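Local structure of bacterial regulatory proteins, TetR family (Nitrosomonas europaea, 3NI7) at residues H85-I90 / V129-E134. The protein is a TetR-family transcriptional regulator that probably binds DNA through a helix-turn-helix motif near its N-terminus. Numbering follows the deposited sequence.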
ATOM      1  N   HIS A  85      -7.258   0.451 -16.671  1.00 80.31           N
ATOM      2  CA  HIS A  85      -7.165   1.883 -16.308  1.00 79.50           C
ATOM      3  C   HIS A  85      -8.554   2.511 -16.221  1.00 80.05           C
ATOM      4  O   HIS A  85      -8.825   3.369 -15.383  1.00 78.89           O
ATOM      5  CB  HIS A  85      -6.325   2.614 -17.331  1.00 81.22           C
ATOM      6  CG  HIS A  85      -6.152   4.079 -17.063  1.00 81.15           C
ATOM      7  ND1 HIS A  85      -6.937   5.038 -17.661  1.00 82.05           N
ATOM      8  CD2 HIS A  85      -5.227   4.750 -16.326  1.00 81.37           C
ATOM      9  CE1 HIS A  85      -6.526   6.234 -17.270  1.00 82.65           C
ATOM     10  NE2 HIS A  85      -5.483   6.089 -16.473  1.00 81.78           N
ATOM     11  N   HIS A  86      -9.442   2.085 -17.092  1.00 82.07           N
ATOM     12  CA  HIS A  86     -10.737   2.675 -17.119  1.00 83.91           C
ATOM     13  C   HIS A  86     -11.537   2.294 -15.862  1.00 82.74           C
ATOM     14  O   HIS A  86     -12.160   3.149 -15.209  1.00 83.25           O
ATOM     15  CB  HIS A  86     -11.459   2.259 -18.378  1.00 87.58           C
ATOM     16  CG  HIS A  86     -12.624   3.132 -18.681  1.00 93.79           C
ATOM     17  ND1 HIS A  86     -13.651   3.347 -17.772  1.00 96.09           N
ATOM     18  CD2 HIS A  86     -12.911   3.895 -19.769  1.00100.84           C
ATOM     19  CE1 HIS A  86     -14.528   4.189 -18.295  1.00 99.94           C
ATOM     20  NE2 HIS A  86     -14.106   4.535 -19.503  1.00103.18           N
ATOM     21  N   LEU A  87     -11.533   1.017 -15.501  1.00 81.59           N
ATOM     22  CA  LEU A  87     -12.268   0.579 -14.326  1.00 80.09           C
ATOM     23  C   LEU A  87     -11.716   1.217 -13.072  1.00 78.42           C
ATOM     24  O   LEU A  87     -12.473   1.573 -12.195  1.00 78.84           O
ATOM     25  CB  LEU A  87     -12.194  -0.934 -14.164  1.00 79.79           C
ATOM     26  CG  LEU A  87     -12.735  -1.754 -15.336  1.00 81.11           C
ATOM     27  CD1 LEU A  87     -12.324  -3.220 -15.188  1.00 78.08           C
ATOM     28  CD2 LEU A  87     -14.256  -1.541 -15.425  1.00 79.93           C
ATOM     29  N   ILE A  88     -10.403   1.334 -12.944  1.00 77.97           N
ATOM     30  CA  ILE A  88      -9.874   1.832 -11.686  1.00 77.22           C
ATOM     31  C   ILE A  88     -10.299   3.270 -11.564  1.00 78.84           C
ATOM     32  O   ILE A  88     -10.759   3.740 -10.496  1.00 79.38           O
ATOM     33  CB  ILE A  88      -8.359   1.685 -11.541  1.00 76.50           C
ATOM     34  CG1 ILE A  88      -7.978   0.190 -11.430  1.00 76.13           C
ATOM     35  CG2 ILE A  88      -7.909   2.371 -10.264  1.00 74.78           C
ATOM     36  CD1 ILE A  88      -6.428  -0.071 -11.550  1.00 76.74           C
HETATM   37  N   MSE A  89     -10.249   3.954 -12.684  1.00 80.91           N
HETATM   38  CA  MSE A  89     -10.645   5.349 -12.671  1.00 83.27           C
HETATM   39  C   MSE A  89     -12.112   5.525 -12.286  1.00 83.00           C
HETATM   40  O   MSE A  89     -12.390   6.323 -11.421  1.00 83.94           O
HETATM   41  CB  MSE A  89     -10.286   6.057 -14.003  1.00 86.44           C
HETATM   42  CG  MSE A  89      -8.786   6.383 -14.166  1.00 90.00           C
HETATM   43 SE   MSE A  89      -7.849   6.997 -12.523  1.00103.33          SE
HETATM   44  CE  MSE A  89      -8.996   8.517 -11.946  1.00100.18           C
ATOM     45  N   ILE A  90     -13.029   4.744 -12.861  1.00 82.75           N
ATOM     46  CA  ILE A  90     -14.446   4.788 -12.442  1.00 82.66           C
ATOM     47  C   ILE A  90     -14.543   4.598 -10.940  1.00 79.68           C
ATOM     48  O   ILE A  90     -15.237   5.294 -10.232  1.00 79.92           O
ATOM     49  CB  ILE A  90     -15.288   3.684 -13.078  1.00 83.67           C
ATOM     50  CG1 ILE A  90     -15.466   3.906 -14.567  1.00 87.75           C
ATOM     51  CG2 ILE A  90     -16.643   3.720 -12.496  1.00 86.15           C
ATOM     52  CD1 ILE A  90     -16.474   4.977 -14.885  1.00 90.97           C
ATOM     53  N   VAL A 129      -9.018  -6.583  -7.018  1.00 84.57           N
ATOM     54  CA  VAL A 129      -7.927  -6.758  -7.919  1.00 84.28           C
ATOM     55  C   VAL A 129      -8.182  -7.916  -8.845  1.00 86.14           C
ATOM     56  O   VAL A 129      -7.840  -7.849 -10.032  1.00 86.75           O
ATOM     57  CB  VAL A 129      -6.604  -6.950  -7.138  1.00 85.75           C
ATOM     58  CG1 VAL A 129      -5.509  -7.695  -7.981  1.00 85.57           C
ATOM     59  CG2 VAL A 129      -6.106  -5.567  -6.652  1.00 84.24           C
ATOM     60  N   GLN A 130      -8.731  -9.004  -8.331  1.00 87.54           N
ATOM     61  CA  GLN A 130      -8.851 -10.196  -9.179  1.00 90.21           C
ATOM     62  C   GLN A 130     -10.019 -10.053 -10.113  1.00 90.06           C
ATOM     63  O   GLN A 130     -10.024 -10.594 -11.218  1.00 92.27           O
ATOM     64  CB  GLN A 130      -8.985 -11.420  -8.337  1.00 93.19           C
ATOM     65  CG  GLN A 130      -7.703 -11.707  -7.610  1.00 95.65           C
ATOM     66  CD  GLN A 130      -7.843 -12.799  -6.641  1.00100.87           C
ATOM     67  OE1 GLN A 130      -8.949 -13.292  -6.411  1.00105.68           O
ATOM     68  NE2 GLN A 130      -6.724 -13.214  -6.061  1.00105.15           N
ATOM     69  N   TRP A 131     -10.972  -9.252  -9.658  1.00 87.90           N
ATOM     70  CA  TRP A 131     -12.173  -8.940 -10.385  1.00 87.57           C
ATOM     71  C   TRP A 131     -11.825  -8.020 -11.544  1.00 86.73           C
ATOM     72  O   TRP A 131     -12.346  -8.177 -12.641  1.00 89.48           O
ATOM     73  CB  TRP A 131     -13.186  -8.232  -9.453  1.00 85.38           C
ATOM     74  CG  TRP A 131     -14.438  -7.951 -10.155  1.00 84.54           C
ATOM     75  CD1 TRP A 131     -15.488  -8.752 -10.223  1.00 87.17           C
ATOM     76  CD2 TRP A 131     -14.742  -6.827 -10.981  1.00 82.92           C
ATOM     77  NE1 TRP A 131     -16.451  -8.221 -11.022  1.00 87.58           N
ATOM     78  CE2 TRP A 131     -16.000  -7.030 -11.509  1.00 84.83           C
ATOM     79  CE3 TRP A 131     -14.060  -5.676 -11.335  1.00 82.04           C
ATOM     80  CZ2 TRP A 131     -16.618  -6.115 -12.344  1.00 85.41           C
ATOM     81  CZ3 TRP A 131     -14.681  -4.766 -12.167  1.00 81.36           C
ATOM     82  CH2 TRP A 131     -15.939  -5.000 -12.663  1.00 82.94           C
ATOM     83  N   VAL A 132     -10.987  -7.030 -11.302  1.00 83.59           N
ATOM     84  CA  VAL A 132     -10.675  -6.113 -12.388  1.00 83.62           C
ATOM     85  C   VAL A 132      -9.906  -6.878 -13.495  1.00 85.82           C
ATOM     86  O   VAL A 132     -10.142  -6.695 -14.698  1.00 86.98           O
ATOM     87  CB  VAL A 132      -9.809  -4.890 -11.929  1.00 80.84           C
ATOM     88  CG1 VAL A 132      -9.616  -3.981 -13.071  1.00 79.35           C
ATOM     89  CG2 VAL A 132     -10.459  -4.147 -10.822  1.00 78.49           C
ATOM     90  N   ARG A 133      -9.006  -7.742 -13.037  1.00 86.76           N
ATOM     91  CA  ARG A 133      -8.087  -8.479 -13.906  1.00 89.18           C
ATOM     92  C   ARG A 133      -8.933  -9.369 -14.843  1.00 91.91           C
ATOM     93  O   ARG A 133      -8.787  -9.329 -16.087  1.00 92.97           O
ATOM     94  CB  ARG A 133      -7.114  -9.267 -13.015  1.00 90.10           C
ATOM     95  CG  ARG A 133      -5.866  -9.860 -13.667  1.00 93.76           C
ATOM     96  CD  ARG A 133      -5.184 -10.957 -12.704  1.00 98.38           C
ATOM     97  NE  ARG A 133      -3.765 -11.230 -13.004  1.00101.27           N
ATOM     98  CZ  ARG A 133      -3.147 -12.393 -12.818  1.00108.28           C
ATOM     99  NH1 ARG A 133      -3.786 -13.445 -12.256  1.00114.88           N
ATOM    100  NH2 ARG A 133      -1.860 -12.497 -13.160  1.00108.44           N
ATOM    101  N   GLU A 134      -9.854 -10.110 -14.242  1.00 92.53           N
ATOM    102  CA  GLU A 134     -10.753 -10.956 -15.011  1.00 96.09           C
ATOM    103  C   GLU A 134     -11.674 -10.117 -15.885  1.00 96.24           C
ATOM    104  O   GLU A 134     -12.016 -10.530 -16.999  1.00 99.39           O
ATOM    105  CB  GLU A 134     -11.629 -11.819 -14.083  1.00 97.66           C
ATOM    106  CG  GLU A 134     -11.202 -13.227 -13.903  1.00101.05           C
ATOM    107  CD  GLU A 134     -12.380 -14.155 -13.894  1.00105.20           C
ATOM    108  OE1 GLU A 134     -12.701 -14.800 -14.916  1.00110.11           O
ATOM    109  OE2 GLU A 134     -13.015 -14.234 -12.847  1.00107.11           O
TER
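Leu-87 of helix 80-96 reaches across to Val-132 and Trp-131 of helix 115-135, and its CD1 methyl makes the closest approach to both. The side chains of Leu-87 and Val-132 lie alongside one another, pointing opposite ways, with Leu-87 CD1 3.5 Å from Val-132 CG1. That valine methyl stands anti to the backbone N of Val-132 (chi1 -177°), the torsion that turns it to the leucine. CG2, the other branch, lies in the plane of the Trp-131 ring, at its edge. The Leu-87 side chain crosses that of Trp-131 at about a right angle, its CD1 meeting CZ3 of Trp-131 obliquely at 4.1 Å. Branched aliphatic residues suit this buried spot because their methyls pack without leaving polar groups to satisfy. Trp-131 adds an apolar contact through the benzene-ring end of its indole, and so large an amphipathic ring suits a partly exposed place at the margin. This is apolar helix-to-helix packing within the all-helical C-terminal part usual in TetR-family regulators. Helix 51-69 joins the cluster through Met-66, which touches both Trp-131 and Val-132, and the loop residues Ala-70 and Phe-75 pack on Leu-87, while Tyr-156 of helix 149-164 contacts neighbouring Ile-88 and Val-129.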